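Local coordinates for glycerate 2-kinase (Pyrococcus horikoshii, PDB 1X3L), which catalyses the ATP-dependent phosphorylation of D-glycerate to 2-phosphoglycerate, with magnesium as cofactor and some tolerance for other phosphate donors, at residues L136-E141 with H172-K177; S350-I355 with T384-L389; E359-A364 with G378-G383. All blocks are in the same frame, centred on the assembly; numbering follows the deposited sequence.

Interaction 1: L136-E141 with H172-K177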
loop_
_atom_site.group_PDB
_atom_site.type_symbol
_atom_site.label_atom_id
_atom_site.label_comp_id
_atom_site.label_asym_id
_atom_site.label_seq_id
_atom_site.Cartn_x
_atom_site.Cartn_y
_atom_site.Cartn_z
ATOM N N LEU A 136 7.659 -5.094 -12.194
ATOM C CA LEU A 136 6.729 -5.261 -13.305
ATOM C C LEU A 136 6.894 -4.233 -14.415
ATOM O O LEU A 136 6.550 -4.494 -15.567
ATOM C CB LEU A 136 5.291 -5.177 -12.799
ATOM C CG LEU A 136 4.778 -6.256 -11.849
ATOM C CD1 LEU A 136 3.418 -5.827 -11.291
ATOM C CD2 LEU A 136 4.678 -7.589 -12.592
ATOM N N PHE A 137 7.416 -3.065 -14.063
ATOM C CA PHE A 137 7.568 -1.978 -15.018
ATOM C C PHE A 137 8.987 -1.428 -14.966
ATOM O O PHE A 137 9.303 -0.585 -14.124
ATOM C CB PHE A 137 6.570 -0.881 -14.656
ATOM C CG PHE A 137 6.377 0.151 -15.714
ATOM C CD1 PHE A 137 5.580 -0.112 -16.824
ATOM C CD2 PHE A 137 6.947 1.412 -15.579
ATOM C CE1 PHE A 137 5.346 0.875 -17.780
ATOM C CE2 PHE A 137 6.719 2.404 -16.533
ATOM C CZ PHE A 137 5.918 2.134 -17.632
ATOM N N GLU A 138 9.840 -1.904 -15.866
ATOM C CA GLU A 138 11.223 -1.455 -15.884
ATOM C C GLU A 138 11.870 -1.467 -17.262
ATOM O O GLU A 138 11.585 -2.322 -18.101
ATOM C CB GLU A 138 12.057 -2.303 -14.915
ATOM C CG GLU A 138 13.544 -1.956 -14.896
ATOM C CD GLU A 138 13.807 -0.475 -14.666
ATOM O OE1 GLU A 138 13.370 0.063 -13.631
ATOM O OE2 GLU A 138 14.455 0.157 -15.522
ATOM N N LEU A 139 12.744 -0.491 -17.476
ATOM C CA LEU A 139 13.483 -0.336 -18.717
ATOM C C LEU A 139 14.832 0.281 -18.354
ATOM O O LEU A 139 14.919 1.470 -18.053
ATOM C CB LEU A 139 12.724 0.584 -19.679
ATOM C CG LEU A 139 13.357 0.791 -21.057
ATOM C CD1 LEU A 139 13.536 -0.557 -21.750
ATOM C CD2 LEU A 139 12.482 1.713 -21.893
ATOM N N PRO A 140 15.901 -0.528 -18.354
ATOM C CA PRO A 140 17.251 -0.057 -18.021
ATOM C C PRO A 140 17.755 1.047 -18.955
ATOM O O PRO A 140 17.304 1.157 -20.092
ATOM C CB PRO A 140 18.096 -1.328 -18.128
ATOM C CG PRO A 140 17.110 -2.418 -17.803
ATOM C CD PRO A 140 15.900 -1.983 -18.588
ATOM N N GLU A 141 18.680 1.865 -18.461
ATOM C CA GLU A 141 19.256 2.945 -19.255
ATOM C C GLU A 141 20.091 2.360 -20.397
ATOM O O GLU A 141 20.298 1.146 -20.462
ATOM C CB GLU A 141 20.121 3.847 -18.373
ATOM C CG GLU A 141 19.339 4.866 -17.543
ATOM C CD GLU A 141 18.633 5.912 -18.398
ATOM O OE1 GLU A 141 19.081 6.159 -19.540
ATOM O OE2 GLU A 141 17.636 6.504 -17.926
ATOM N N HIS A 172 18.804 5.669 -10.863
ATOM C CA HIS A 172 19.750 6.255 -11.810
ATOM C C HIS A 172 20.233 5.349 -12.941
ATOM O O HIS A 172 21.174 5.696 -13.652
ATOM C CB HIS A 172 20.949 6.851 -11.066
ATOM C CG HIS A 172 20.628 8.126 -10.349
ATOM N ND1 HIS A 172 19.996 8.154 -9.123
ATOM C CD2 HIS A 172 20.774 9.420 -10.724
ATOM C CE1 HIS A 172 19.763 9.407 -8.777
ATOM N NE2 HIS A 172 20.223 10.195 -9.731
ATOM N N ILE A 173 19.601 4.190 -13.108
ATOM C CA ILE A 173 19.953 3.281 -14.199
ATOM C C ILE A 173 18.676 2.758 -14.835
ATOM O O ILE A 173 18.669 1.718 -15.496
ATOM C CB ILE A 173 20.815 2.087 -13.736
ATOM C CG1 ILE A 173 20.133 1.345 -12.588
ATOM C CG2 ILE A 173 22.201 2.577 -13.342
ATOM C CD1 ILE A 173 20.900 0.120 -12.129
ATOM N N SER A 174 17.598 3.507 -14.630
ATOM C CA SER A 174 16.295 3.173 -15.176
ATOM C C SER A 174 15.773 4.351 -15.990
ATOM O O SER A 174 15.908 5.499 -15.583
ATOM C CB SER A 174 15.311 2.863 -14.046
ATOM O OG SER A 174 13.981 2.830 -14.535
ATOM N N LYS A 175 15.159 4.063 -17.130
ATOM C CA LYS A 175 14.629 5.117 -17.982
ATOM C C LYS A 175 13.233 5.587 -17.580
ATOM O O LYS A 175 12.730 6.570 -18.126
ATOM C CB LYS A 175 14.617 4.645 -19.441
ATOM C CG LYS A 175 16.010 4.344 -19.992
ATOM C CD LYS A 175 15.985 4.012 -21.485
ATOM C CE LYS A 175 15.493 5.185 -22.324
ATOM N NZ LYS A 175 15.482 4.851 -23.783
ATOM N N VAL A 176 12.607 4.909 -16.621
ATOM C CA VAL A 176 11.261 5.305 -16.205
ATOM C C VAL A 176 11.097 5.652 -14.722
ATOM O O VAL A 176 10.146 6.337 -14.335
ATOM C CB VAL A 176 10.233 4.213 -16.580
ATOM C CG1 VAL A 176 10.117 4.118 -18.095
ATOM C CG2 VAL A 176 10.648 2.879 -15.999
ATOM N N LYS A 177 12.020 5.187 -13.893
ATOM C CA LYS A 177 11.949 5.458 -12.464
ATOM C C LYS A 177 12.537 6.827 -12.130
ATOM O O LYS A 177 13.120 7.482 -12.990
ATOM C CB LYS A 177 12.693 4.361 -11.698
ATOM C CG LYS A 177 12.005 3.004 -11.758
ATOM C CD LYS A 177 12.915 1.901 -11.244
ATOM C CE LYS A 177 12.145 0.607 -11.002
ATOM N NZ LYS A 177 11.334 0.191 -12.172
#
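An ST turn and an ST motif, both built on Ser174 in the loop between helices 163-171 and 180-183, meet Glu138 in the loop after helix 133-136. The contact joins two loops of the DUF4147 region, the Phe137 side chain lying about 11 Å from that of Lys58, a substrate-binding residue by similarity. Ser174 OG accepts from the backbone N of Val176 and of Lys177 and donates to Glu138 OE2 at 2.9 Å, on the syn lone pair of that oxygen. OE1 of the same carboxylate takes the salt bridge from Lys177 NZ, met on the anti side and 25° out of the carboxylate plane. Lys177 stays extended to CE and bends only at chi4 (52°), which swings NZ onto OE1; NZ also bonds to Ser134 O. An alanine in place of Glu138 would probably leave the ammonium of Lys177 without its carboxylate mate and Ser174 OG without its acceptor, in a buried setting. A single backbone bridge pairs Pro140 with Ser174: Lys175 N gives a nearly straight bond (175°) to Leu139 O, and Glu141 N reaches Ile173 O from above the carbonyl plane. The bent Glu141 chain crosses Lys175 obliquely, OE2 3.4 Å from Lys175 CG, but Glu141 OE1 and Lys175 NZ stay 5.7 Å apart, without a salt bridge. At the apolar end Phe137 CE2 lies 4.0 Å from Val176 CB.

Interaction 2: S350-I355 with T384-L389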
loop_
_atom_site.group_PDB
_atom_site.type_symbol
_atom_site.label_atom_id
_atom_site.label_comp_id
_atom_site.label_asym_id
_atom_site.label_seq_id
_atom_site.Cartn_x
_atom_site.Cartn_y
_atom_site.Cartn_z
ATOM N N SER A 350 -4.008 -10.194 22.788
ATOM C CA SER A 350 -3.309 -9.547 23.896
ATOM C C SER A 350 -4.216 -8.566 24.634
ATOM O O SER A 350 -4.115 -8.398 25.852
ATOM C CB SER A 350 -2.068 -8.817 23.373
ATOM O OG SER A 350 -1.286 -8.317 24.440
ATOM N N ALA A 351 -5.111 -7.926 23.891
ATOM C CA ALA A 351 -6.016 -6.947 24.471
ATOM C C ALA A 351 -7.190 -7.541 25.239
ATOM O O ALA A 351 -7.818 -6.832 26.018
ATOM C CB ALA A 351 -6.542 -6.012 23.372
ATOM N N THR A 352 -7.486 -8.826 25.034
ATOM C CA THR A 352 -8.625 -9.458 25.709
ATOM C C THR A 352 -8.718 -9.273 27.218
ATOM O O THR A 352 -9.798 -8.998 27.740
ATOM C CB THR A 352 -8.709 -10.984 25.435
ATOM O OG1 THR A 352 -7.499 -11.625 25.867
ATOM C CG2 THR A 352 -8.939 -11.248 23.950
ATOM N N ARG A 353 -7.607 -9.423 27.930
ATOM C CA ARG A 353 -7.662 -9.286 29.379
ATOM C C ARG A 353 -8.023 -7.882 29.841
ATOM O O ARG A 353 -8.847 -7.710 30.740
ATOM C CB ARG A 353 -6.340 -9.714 30.022
ATOM C CG ARG A 353 -6.429 -9.795 31.549
ATOM C CD ARG A 353 -5.346 -10.687 32.137
ATOM N NE ARG A 353 -5.631 -11.044 33.527
ATOM C CZ ARG A 353 -4.993 -12.000 34.200
ATOM N NH1 ARG A 353 -4.028 -12.701 33.614
ATOM N NH2 ARG A 353 -5.323 -12.262 35.459
ATOM N N LYS A 354 -7.428 -6.872 29.219
ATOM C CA LYS A 354 -7.714 -5.500 29.613
ATOM C C LYS A 354 -9.131 -5.032 29.304
ATOM O O LYS A 354 -9.621 -4.114 29.955
ATOM C CB LYS A 354 -6.700 -4.541 28.983
ATOM C CG LYS A 354 -5.408 -4.403 29.793
ATOM C CD LYS A 354 -4.411 -3.491 29.099
ATOM C CE LYS A 354 -3.180 -3.253 29.958
ATOM N NZ LYS A 354 -3.476 -2.409 31.140
ATOM N N ILE A 355 -9.799 -5.640 28.325
ATOM C CA ILE A 355 -11.156 -5.202 28.010
ATOM C C ILE A 355 -12.212 -6.159 28.548
ATOM O O ILE A 355 -13.399 -6.018 28.247
ATOM C CB ILE A 355 -11.389 -5.010 26.477
ATOM C CG1 ILE A 355 -11.370 -6.360 25.755
ATOM C CG2 ILE A 355 -10.321 -4.071 25.895
ATOM C CD1 ILE A 355 -11.848 -6.276 24.300
ATOM N N THR A 384 -16.382 -10.134 26.403
ATOM C CA THR A 384 -16.696 -11.468 26.905
ATOM C C THR A 384 -15.613 -12.480 26.547
ATOM O O THR A 384 -15.586 -13.584 27.090
ATOM C CB THR A 384 -17.998 -12.014 26.309
ATOM O OG1 THR A 384 -17.764 -12.404 24.951
ATOM C CG2 THR A 384 -19.098 -10.965 26.356
ATOM N N THR A 385 -14.723 -12.101 25.636
ATOM C CA THR A 385 -13.690 -13.017 25.165
ATOM C C THR A 385 -12.733 -13.603 26.197
ATOM O O THR A 385 -12.506 -14.815 26.210
ATOM C CB THR A 385 -12.857 -12.379 24.048
ATOM O OG1 THR A 385 -13.733 -11.904 23.012
ATOM C CG2 THR A 385 -11.908 -13.414 23.455
ATOM N N TYR A 386 -12.163 -12.764 27.054
ATOM C CA TYR A 386 -11.226 -13.267 28.043
ATOM C C TYR A 386 -11.822 -14.428 28.847
ATOM O O TYR A 386 -11.221 -15.496 28.946
ATOM C CB TYR A 386 -10.787 -12.151 28.994
ATOM C CG TYR A 386 -9.662 -12.581 29.905
ATOM C CD1 TYR A 386 -8.414 -12.919 29.385
ATOM C CD2 TYR A 386 -9.855 -12.699 31.281
ATOM C CE1 TYR A 386 -7.384 -13.368 30.211
ATOM C CE2 TYR A 386 -8.831 -13.150 32.119
ATOM C CZ TYR A 386 -7.601 -13.484 31.575
ATOM O OH TYR A 386 -6.592 -13.951 32.387
ATOM N N LYS A 387 -13.014 -14.226 29.400
ATOM C CA LYS A 387 -13.642 -15.272 30.195
ATOM C C LYS A 387 -13.976 -16.524 29.395
ATOM O O LYS A 387 -13.962 -17.631 29.940
ATOM C CB LYS A 387 -14.879 -14.723 30.912
ATOM C CG LYS A 387 -14.490 -13.784 32.058
ATOM C CD LYS A 387 -15.673 -13.294 32.894
ATOM C CE LYS A 387 -15.168 -12.423 34.053
ATOM N NZ LYS A 387 -16.258 -11.867 34.906
ATOM N N LYS A 388 -14.266 -16.364 28.107
ATOM C CA LYS A 388 -14.562 -17.525 27.278
ATOM C C LYS A 388 -13.278 -18.337 27.112
ATOM O O LYS A 388 -13.309 -19.567 27.094
ATOM C CB LYS A 388 -15.123 -17.094 25.918
ATOM C CG LYS A 388 -16.555 -16.568 26.005
ATOM C CD LYS A 388 -17.090 -16.074 24.665
ATOM C CE LYS A 388 -18.501 -15.504 24.823
ATOM N NZ LYS A 388 -19.021 -14.903 23.555
ATOM N N LEU A 389 -12.150 -17.639 27.012
ATOM C CA LEU A 389 -10.852 -18.289 26.874
ATOM C C LEU A 389 -10.509 -19.034 28.169
ATOM O O LEU A 389 -10.037 -20.175 28.138
ATOM C CB LEU A 389 -9.767 -17.248 26.572
ATOM C CG LEU A 389 -9.786 -16.576 25.191
ATOM C CD1 LEU A 389 -8.899 -15.337 25.191
ATOM C CD2 LEU A 389 -9.319 -17.571 24.133
HETATM O O HOH W 1 -12.142 -9.850 27.015
#
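Tyr386, on the first turn of helix 385-391 in the MOFRL region, lays one ring face against the side chain of Arg353 of 350-355. The two side chains run side by side in the same direction. Arg353 CG, anti to the backbone N at chi1 -171°, sits 4.0 Å from the centroid of the Tyr386 ring and 16° off its normal, a CH-pi contact. The extended chain beyond carries CD and NE on toward Tyr386 CZ and OH. There the guanidinium and ring planes are 29° apart, and Tyr386 OH lies over one face of the guanidinium, 3.1 Å from Arg353 NH1, at an angle too poor for a hydrogen bond. The guanidinium end is the loose, solvent-facing part, where Arg353 has a weak, long ion pair with Glu397. The tight part is buried: Thr352 CG2 meets Thr385 CG2 at 3.7 Å, and Thr352 OG1, which bonds to Leu349 O, lies 4.0 Å from Leu389 CD1. One water bridges the backbones, donating to Thr352 O (2.6 Å) and accepting from Tyr386 N (2.9 Å). Within the fold, Thr352 rests on Val381 of strand 378-382, Thr385 OG1 bonds to Asp382 N, and Val396 of helix 396-401 touches both Tyr386 and Leu389.

Interaction 3: E359-A364 with G378-G383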
loop_
_atom_site.group_PDB
_atom_site.type_symbol
_atom_site.label_atom_id
_atom_site.label_comp_id
_atom_site.label_asym_id
_atom_site.label_seq_id
_atom_site.Cartn_x
_atom_site.Cartn_y
_atom_site.Cartn_z
ATOM N N GLU A 359 -17.974 -3.008 27.818
ATOM C CA GLU A 359 -18.857 -2.964 26.655
ATOM C C GLU A 359 -17.982 -2.418 25.535
ATOM O O GLU A 359 -18.145 -1.277 25.092
ATOM C CB GLU A 359 -20.036 -2.020 26.906
ATOM C CG GLU A 359 -21.002 -2.499 27.974
ATOM C CD GLU A 359 -21.571 -3.868 27.657
ATOM O OE1 GLU A 359 -21.997 -4.083 26.502
ATOM O OE2 GLU A 359 -21.597 -4.730 28.558
ATOM N N ALA A 360 -17.036 -3.238 25.091
ATOM C CA ALA A 360 -16.113 -2.811 24.059
ATOM C C ALA A 360 -15.750 -3.932 23.103
ATOM O O ALA A 360 -15.970 -5.112 23.385
ATOM C CB ALA A 360 -14.848 -2.256 24.710
ATOM N N LEU A 361 -15.191 -3.550 21.964
ATOM C CA LEU A 361 -14.777 -4.516 20.964
ATOM C C LEU A 361 -13.522 -4.009 20.291
ATOM O O LEU A 361 -13.340 -2.802 20.124
ATOM C CB LEU A 361 -15.884 -4.726 19.922
ATOM C CG LEU A 361 -15.605 -5.687 18.756
ATOM C CD1 LEU A 361 -16.898 -6.331 18.281
ATOM C CD2 LEU A 361 -14.934 -4.934 17.613
ATOM N N ILE A 362 -12.633 -4.934 19.957
ATOM C CA ILE A 362 -11.410 -4.590 19.257
ATOM C C ILE A 362 -11.261 -5.556 18.096
ATOM O O ILE A 362 -11.300 -6.778 18.278
ATOM C CB ILE A 362 -10.150 -4.710 20.151
ATOM C CG1 ILE A 362 -10.104 -3.558 21.159
ATOM C CG2 ILE A 362 -8.891 -4.672 19.277
ATOM C CD1 ILE A 362 -8.919 -3.609 22.112
ATOM N N VAL A 363 -11.129 -5.011 16.895
ATOM C CA VAL A 363 -10.921 -5.852 15.731
ATOM C C VAL A 363 -9.672 -5.321 15.034
ATOM O O VAL A 363 -9.591 -4.138 14.702
ATOM C CB VAL A 363 -12.156 -5.843 14.778
ATOM C CG1 VAL A 363 -12.506 -4.432 14.358
ATOM C CG2 VAL A 363 -11.871 -6.709 13.559
ATOM N N ALA A 364 -8.681 -6.191 14.864
ATOM C CA ALA A 364 -7.423 -5.821 14.211
ATOM C C ALA A 364 -7.307 -6.701 12.973
ATOM O O ALA A 364 -7.419 -7.919 13.068
ATOM C CB ALA A 364 -6.246 -6.074 15.151
ATOM N N GLY A 378 -7.077 -11.432 10.637
ATOM C CA GLY A 378 -6.791 -10.858 11.939
ATOM C C GLY A 378 -7.673 -11.425 13.032
ATOM O O GLY A 378 -8.178 -12.539 12.910
ATOM N N GLY A 379 -7.862 -10.657 14.102
ATOM C CA GLY A 379 -8.684 -11.120 15.203
ATOM C C GLY A 379 -9.765 -10.130 15.590
ATOM O O GLY A 379 -9.679 -8.943 15.280
ATOM N N ILE A 380 -10.797 -10.626 16.260
ATOM C CA ILE A 380 -11.895 -9.779 16.708
ATOM C C ILE A 380 -12.311 -10.307 18.078
ATOM O O ILE A 380 -12.657 -11.476 18.226
ATOM C CB ILE A 380 -13.079 -9.799 15.690
ATOM C CG1 ILE A 380 -14.240 -8.956 16.220
ATOM C CG2 ILE A 380 -13.520 -11.238 15.403
ATOM C CD1 ILE A 380 -15.367 -8.743 15.194
ATOM N N VAL A 381 -12.248 -9.434 19.079
ATOM C CA VAL A 381 -12.564 -9.801 20.450
ATOM C C VAL A 381 -13.433 -8.745 21.113
ATOM O O VAL A 381 -13.459 -7.592 20.687
ATOM C CB VAL A 381 -11.263 -9.939 21.287
ATOM C CG1 VAL A 381 -10.383 -11.064 20.730
ATOM C CG2 VAL A 381 -10.491 -8.619 21.256
ATOM N N ASP A 382 -14.154 -9.139 22.157
ATOM C CA ASP A 382 -14.987 -8.191 22.878
ATOM C C ASP A 382 -14.814 -8.395 24.375
ATOM O O ASP A 382 -13.922 -9.129 24.802
ATOM C CB ASP A 382 -16.461 -8.328 22.477
ATOM C CG ASP A 382 -16.996 -9.736 22.657
ATOM O OD1 ASP A 382 -16.649 -10.380 23.669
ATOM O OD2 ASP A 382 -17.771 -10.193 21.787
ATOM N N GLY A 383 -15.662 -7.739 25.166
ATOM C CA GLY A 383 -15.575 -7.846 26.615
ATOM C C GLY A 383 -15.881 -9.210 27.214
ATOM O O GLY A 383 -15.664 -9.429 28.413
#
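Ile362 and Val381 form an antiparallel hydrogen-bonded pair at the middle of a beta hairpin in the mixed sheet of the MOFRL region, with Ile362 N to Val381 O and Val381 N to Ile362 O both 2.9 Å. Their N-H groups point almost straight at the acceptors, at 170° and 171°. Ala364 and Gly379 repeat the pattern at 3.0 Å each way, Ala364 N to Gly379 O and Gly379 N to Ala364 O. In the non-hydrogen-bonded pair Val363-Ile380 the side chains touch: Val363 CG2, anti to the backbone N, lies 3.9 Å from Ile380 CB. The same face carries Leu361, whose CD1 reaches Ile380 CD1, whereas on the other face Val381 CG2 lies 4.1 Å from Ile362 CB. At Gly378 a CB would run into Ala364 O, and the backbone angles there also call for glycine. The pairing ends in a weak bond from Gly383 N to Ala360 O.

Beyond this first shell, Asp382 precedes the turn into helix 385-391; its side chain caps a backbone N just past 378-383, OD1 bonds to Thr384 OG1, and OD2 makes a salt bridge with Arg7. Strand 427-435 continues the sheet, antiparallel to 359-366, and Leu416 and Gly414 bond to the backbone of 378-382. The Leu361, Val363 and Ile380 face packs on helix 6-20, while Ile362, Ala364 and Val381 face helix 343-351.

How the interactions relate
Interactions 2 and 3 belong to one unit: their centres lie about 9 Å apart, the hairpin of interaction 3 is nested within the loop closed by interaction 2, and Thr352 CG2 touches Val381 CG1 at 3.5 Å. Interaction 1 lies across the chain's centre in the DUF4147 region, whereas interactions 2 and 3 lie in the MOFRL region; nearest atoms of 1 and 3 are about 25 Å apart. Interactions 1 and 3 are buried almost throughout, but differ in chemistry: strand pairing with apolar faces in interaction 3, a buried carboxylate held by lysine and serine between two loops in interaction 1. Interaction 2 packs 350-355 against the start of helix 385-391, with an exposed arginine at its margin.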